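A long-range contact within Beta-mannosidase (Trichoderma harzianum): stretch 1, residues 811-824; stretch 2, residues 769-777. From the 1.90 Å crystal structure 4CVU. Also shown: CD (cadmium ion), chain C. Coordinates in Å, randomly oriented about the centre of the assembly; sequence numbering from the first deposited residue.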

# COMPACT_ATOMS: atom_id res chain seq x y z
N ASP A 811 -35.19 -42.89 -10.68
CA ASP A 811 -34.26 -44.04 -10.69
C ASP A 811 -33.35 -44.14 -9.46
O ASP A 811 -32.79 -45.20 -9.19
CB ASP A 811 -33.35 -44.02 -11.92
CG ASP A 811 -34.11 -44.01 -13.22
OD1 ASP A 811 -35.06 -44.80 -13.40
OD2 ASP A 811 -33.74 -43.20 -14.09
N LEU A 812 -33.16 -43.03 -8.76
CA LEU A 812 -32.34 -43.05 -7.56
C LEU A 812 -33.23 -42.85 -6.37
O LEU A 812 -34.34 -42.36 -6.49
CB LEU A 812 -31.27 -41.96 -7.61
CG LEU A 812 -30.33 -41.99 -8.81
CD1 LEU A 812 -29.28 -40.89 -8.68
CD2 LEU A 812 -29.68 -43.36 -8.99
N LYS A 813 -32.73 -43.26 -5.21
CA LYS A 813 -33.40 -43.04 -3.94
C LYS A 813 -32.46 -42.25 -3.01
O LYS A 813 -31.68 -42.82 -2.26
CB LYS A 813 -33.83 -44.37 -3.30
CG LYS A 813 -34.93 -45.10 -4.09
CD LYS A 813 -36.30 -44.44 -3.95
N ILE A 814 -32.54 -40.93 -3.10
CA ILE A 814 -31.76 -40.06 -2.24
C ILE A 814 -32.72 -39.45 -1.22
O ILE A 814 -33.63 -38.72 -1.58
CB ILE A 814 -31.07 -38.95 -3.06
CG1 ILE A 814 -30.21 -39.59 -4.15
CG2 ILE A 814 -30.23 -38.05 -2.15
CD1 ILE A 814 -29.70 -38.61 -5.18
N PRO A 815 -32.55 -39.77 0.08
CA PRO A 815 -33.49 -39.29 1.09
C PRO A 815 -33.56 -37.77 1.18
O PRO A 815 -34.66 -37.21 1.32
CB PRO A 815 -32.93 -39.86 2.40
CG PRO A 815 -32.09 -41.03 1.98
CD PRO A 815 -31.52 -40.66 0.66
N ASP A 816 -32.39 -37.12 1.08
CA ASP A 816 -32.29 -35.66 1.08
C ASP A 816 -31.19 -35.18 0.12
O ASP A 816 -29.99 -35.37 0.37
CB ASP A 816 -31.98 -35.18 2.50
CG ASP A 816 -32.06 -33.66 2.64
OD1 ASP A 816 -32.33 -32.93 1.66
OD2 ASP A 816 -31.83 -33.21 3.78
N THR A 817 -31.61 -34.55 -0.97
CA THR A 817 -30.67 -34.11 -2.00
C THR A 817 -29.76 -32.99 -1.51
O THR A 817 -28.67 -32.80 -2.07
CB THR A 817 -31.39 -33.70 -3.29
OG1 THR A 817 -32.36 -32.70 -2.99
CG2 THR A 817 -32.08 -34.89 -3.90
N SER A 818 -30.15 -32.28 -0.46
CA SER A 818 -29.28 -31.28 0.14
C SER A 818 -28.37 -31.88 1.20
O SER A 818 -27.63 -31.17 1.88
CB SER A 818 -30.06 -30.08 0.65
OG SER A 818 -30.81 -30.43 1.79
N ASP A 819 -28.44 -33.18 1.36
CA ASP A 819 -27.57 -33.91 2.27
C ASP A 819 -27.05 -35.13 1.49
O ASP A 819 -27.25 -36.27 1.89
CB ASP A 819 -28.35 -34.31 3.55
CG ASP A 819 -27.46 -34.83 4.67
OD1 ASP A 819 -26.23 -34.59 4.67
OD2 ASP A 819 -27.99 -35.51 5.57
N ALA A 820 -26.44 -34.86 0.33
CA ALA A 820 -25.94 -35.91 -0.55
C ALA A 820 -24.81 -35.46 -1.47
O ALA A 820 -24.86 -34.39 -2.05
CB ALA A 820 -27.08 -36.45 -1.38
N VAL A 821 -23.82 -36.32 -1.64
CA VAL A 821 -22.79 -36.08 -2.63
C VAL A 821 -22.35 -37.40 -3.21
O VAL A 821 -22.28 -38.43 -2.50
CB VAL A 821 -21.58 -35.32 -2.03
CG1 VAL A 821 -20.88 -36.16 -0.97
CG2 VAL A 821 -20.60 -34.91 -3.12
N LEU A 822 -22.05 -37.37 -4.50
CA LEU A 822 -21.57 -38.53 -5.24
C LEU A 822 -20.11 -38.33 -5.53
O LEU A 822 -19.75 -37.38 -6.20
CB LEU A 822 -22.34 -38.69 -6.56
CG LEU A 822 -21.76 -39.70 -7.58
CD1 LEU A 822 -21.69 -41.11 -7.02
CD2 LEU A 822 -22.62 -39.71 -8.84
N VAL A 823 -19.27 -39.24 -5.06
CA VAL A 823 -17.83 -39.15 -5.24
C VAL A 823 -17.45 -40.13 -6.34
O VAL A 823 -17.78 -41.30 -6.28
CB VAL A 823 -17.07 -39.47 -3.95
CG1 VAL A 823 -15.57 -39.36 -4.17
CG2 VAL A 823 -17.53 -38.54 -2.84
N ILE A 824 -16.79 -39.59 -7.37
CA ILE A 824 -16.45 -40.29 -8.60
C ILE A 824 -14.94 -40.48 -8.72
O ILE A 824 -14.21 -39.51 -8.70
CB ILE A 824 -16.94 -39.47 -9.80
CG1 ILE A 824 -18.46 -39.30 -9.74
CG2 ILE A 824 -16.52 -40.12 -11.11
CD1 ILE A 824 -18.98 -38.18 -10.61
CD CD C . -34.24 -43.25 -16.41
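Stretch 2, residues 769-777: VSLTWVDLK

The indole of Trp773 is clasped between two parts of the same partner stretch. Over one face of its six-membered ring lies Leu822, with CB 3.6 Å from the ring centroid and only 1° off the ring normal; over the opposite face lies Ile814, whose CD1 is 4.1 Å from the same centroid. Leu822 is the cross-strand partner of Trp773, whereas Ile814 belongs to the loop that precedes the strand, so the ring fills the space between sheet and loop. Leu812 adds to this pocket obliquely, CD1 to Trp773 CZ2 at 3.8 Å. Trp773, with chi1 near -76° (m) and chi2 near 98°, accordingly has the largest area covered by the other stretch, 124 Å² of the 801 Å² buried in total.

Stretch 2 runs as an extended strand from Val769 to Val774 and then turns into loop, Leu776 having phi/psi of -81/0°. It lies antiparallel to strand 821-824, with an angle of 158° between their N-to-C directions and a closest axial approach of 4.7 Å. Two hydrogen-bonded pairs fix the register. Val774 N donates to Val821 O at 3.0 Å and Val821 N to Val774 O at 2.9 Å; two residues along, Thr772 N reaches Val823 O at 3.1 Å and Val823 N reaches Thr772 O at 3.0 Å. The non-hydrogen-bonded pairs, Leu822 with Trp773 and Ile824 with Leu771, alternate with these. Trp773 CA approaches Val821 O at 3.6 Å in a CA-H...O contact, and Ile824 CA approaches Ser770 O at 3.5 Å in another.

The alternation sorts the side chains. Leu771 and Trp773 share a face with Leu822 and Ile824, where Leu771 CD2 lies 3.9 Å from Ile824 CG1. Thr772 and Val774 share the other with Val821 and Val823; there Val774 CG2 packs against Val821 CG1 at 3.6 Å. Near the start of stretch 2, a water joins the strands: it donates to Val823 O at 2.9 Å and hydrogen-bonds to Thr772 OG1 at 2.9 Å and Ser770 OG at 3.0 Å.

Beyond Val774 the ladder gives way to a side-chain link, Leu776 N donating to Asp819 OD1 at 3.1 Å. The Leu776 side chain returns to the partner stretch, its CD1 3.4 Å from Ser818 O and its CD2 4.0 Å from Val821 CB. Beside this link two like charges come close, Asp775 OD2 lying 4.6 Å from Asp819 OD2.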

# COMPACT_ATOMS: atom_id res chain seq x y z
N VAL A 769 -14.85 -46.92 -13.07
CA VAL A 769 -15.18 -45.77 -12.26
C VAL A 769 -15.97 -46.22 -11.04
O VAL A 769 -17.00 -46.87 -11.18
CB VAL A 769 -15.99 -44.74 -13.08
CG1 VAL A 769 -16.40 -43.56 -12.22
CG2 VAL A 769 -15.16 -44.28 -14.26
N SER A 770 -15.50 -45.85 -9.87
CA SER A 770 -16.24 -46.10 -8.64
C SER A 770 -17.17 -44.93 -8.38
O SER A 770 -16.79 -43.79 -8.57
CB SER A 770 -15.31 -46.37 -7.45
OG SER A 770 -14.42 -45.29 -7.25
N LEU A 771 -18.40 -45.24 -7.96
CA LEU A 771 -19.47 -44.26 -7.78
C LEU A 771 -20.06 -44.44 -6.38
O LEU A 771 -20.87 -45.36 -6.17
CB LEU A 771 -20.54 -44.48 -8.83
CG LEU A 771 -20.03 -44.39 -10.28
CD1 LEU A 771 -21.07 -44.90 -11.26
CD2 LEU A 771 -19.61 -42.97 -10.61
N THR A 772 -19.64 -43.58 -5.45
CA THR A 772 -19.97 -43.71 -4.05
C THR A 772 -20.85 -42.57 -3.54
O THR A 772 -20.37 -41.45 -3.40
CB THR A 772 -18.69 -43.74 -3.18
OG1 THR A 772 -17.81 -44.74 -3.69
CG2 THR A 772 -19.03 -44.04 -1.70
N TRP A 773 -22.10 -42.88 -3.19
CA TRP A 773 -23.02 -41.90 -2.65
C TRP A 773 -22.94 -41.88 -1.11
O TRP A 773 -23.20 -42.91 -0.45
CB TRP A 773 -24.45 -42.20 -3.06
CG TRP A 773 -24.82 -41.87 -4.46
CD1 TRP A 773 -24.87 -42.71 -5.54
CD2 TRP A 773 -25.25 -40.59 -4.95
NE1 TRP A 773 -25.27 -42.04 -6.66
CE2 TRP A 773 -25.53 -40.74 -6.32
CE3 TRP A 773 -25.43 -39.33 -4.36
CZ2 TRP A 773 -25.98 -39.66 -7.13
CZ3 TRP A 773 -25.86 -38.26 -5.16
CH2 TRP A 773 -26.14 -38.45 -6.52
N VAL A 774 -22.60 -40.72 -0.54
CA VAL A 774 -22.62 -40.52 0.91
C VAL A 774 -23.44 -39.28 1.25
O VAL A 774 -23.68 -38.45 0.39
CB VAL A 774 -21.21 -40.40 1.48
CG1 VAL A 774 -20.40 -41.65 1.15
CG2 VAL A 774 -20.51 -39.17 0.95
N ASP A 775 -23.86 -39.15 2.51
CA ASP A 775 -24.41 -37.88 3.01
C ASP A 775 -23.24 -36.99 3.44
O ASP A 775 -22.09 -37.42 3.40
CB ASP A 775 -25.43 -38.12 4.16
CG ASP A 775 -24.81 -38.74 5.42
OD1 ASP A 775 -23.59 -38.66 5.63
OD2 ASP A 775 -25.58 -39.33 6.24
N LEU A 776 -23.51 -35.76 3.86
CA LEU A 776 -22.44 -34.76 4.09
C LEU A 776 -21.70 -34.91 5.43
O LEU A 776 -20.76 -34.15 5.75
CB LEU A 776 -22.98 -33.35 3.86
CG LEU A 776 -23.74 -33.18 2.52
CD1 LEU A 776 -24.35 -31.80 2.35
CD2 LEU A 776 -22.85 -33.48 1.32
N LYS A 777 -22.11 -35.92 6.19
CA LYS A 777 -21.34 -36.44 7.32
C LYS A 777 -20.43 -37.61 6.89
O LYS A 777 -19.56 -38.03 7.63
CB LYS A 777 -22.29 -36.90 8.45
CG LYS A 777 -22.88 -35.76 9.28
CD LYS A 777 -21.78 -34.88 9.85
CE LYS A 777 -22.25 -33.98 10.95
NZ LYS A 777 -21.06 -33.40 11.64
O HOH W 1 -15.91 -43.40 -5.43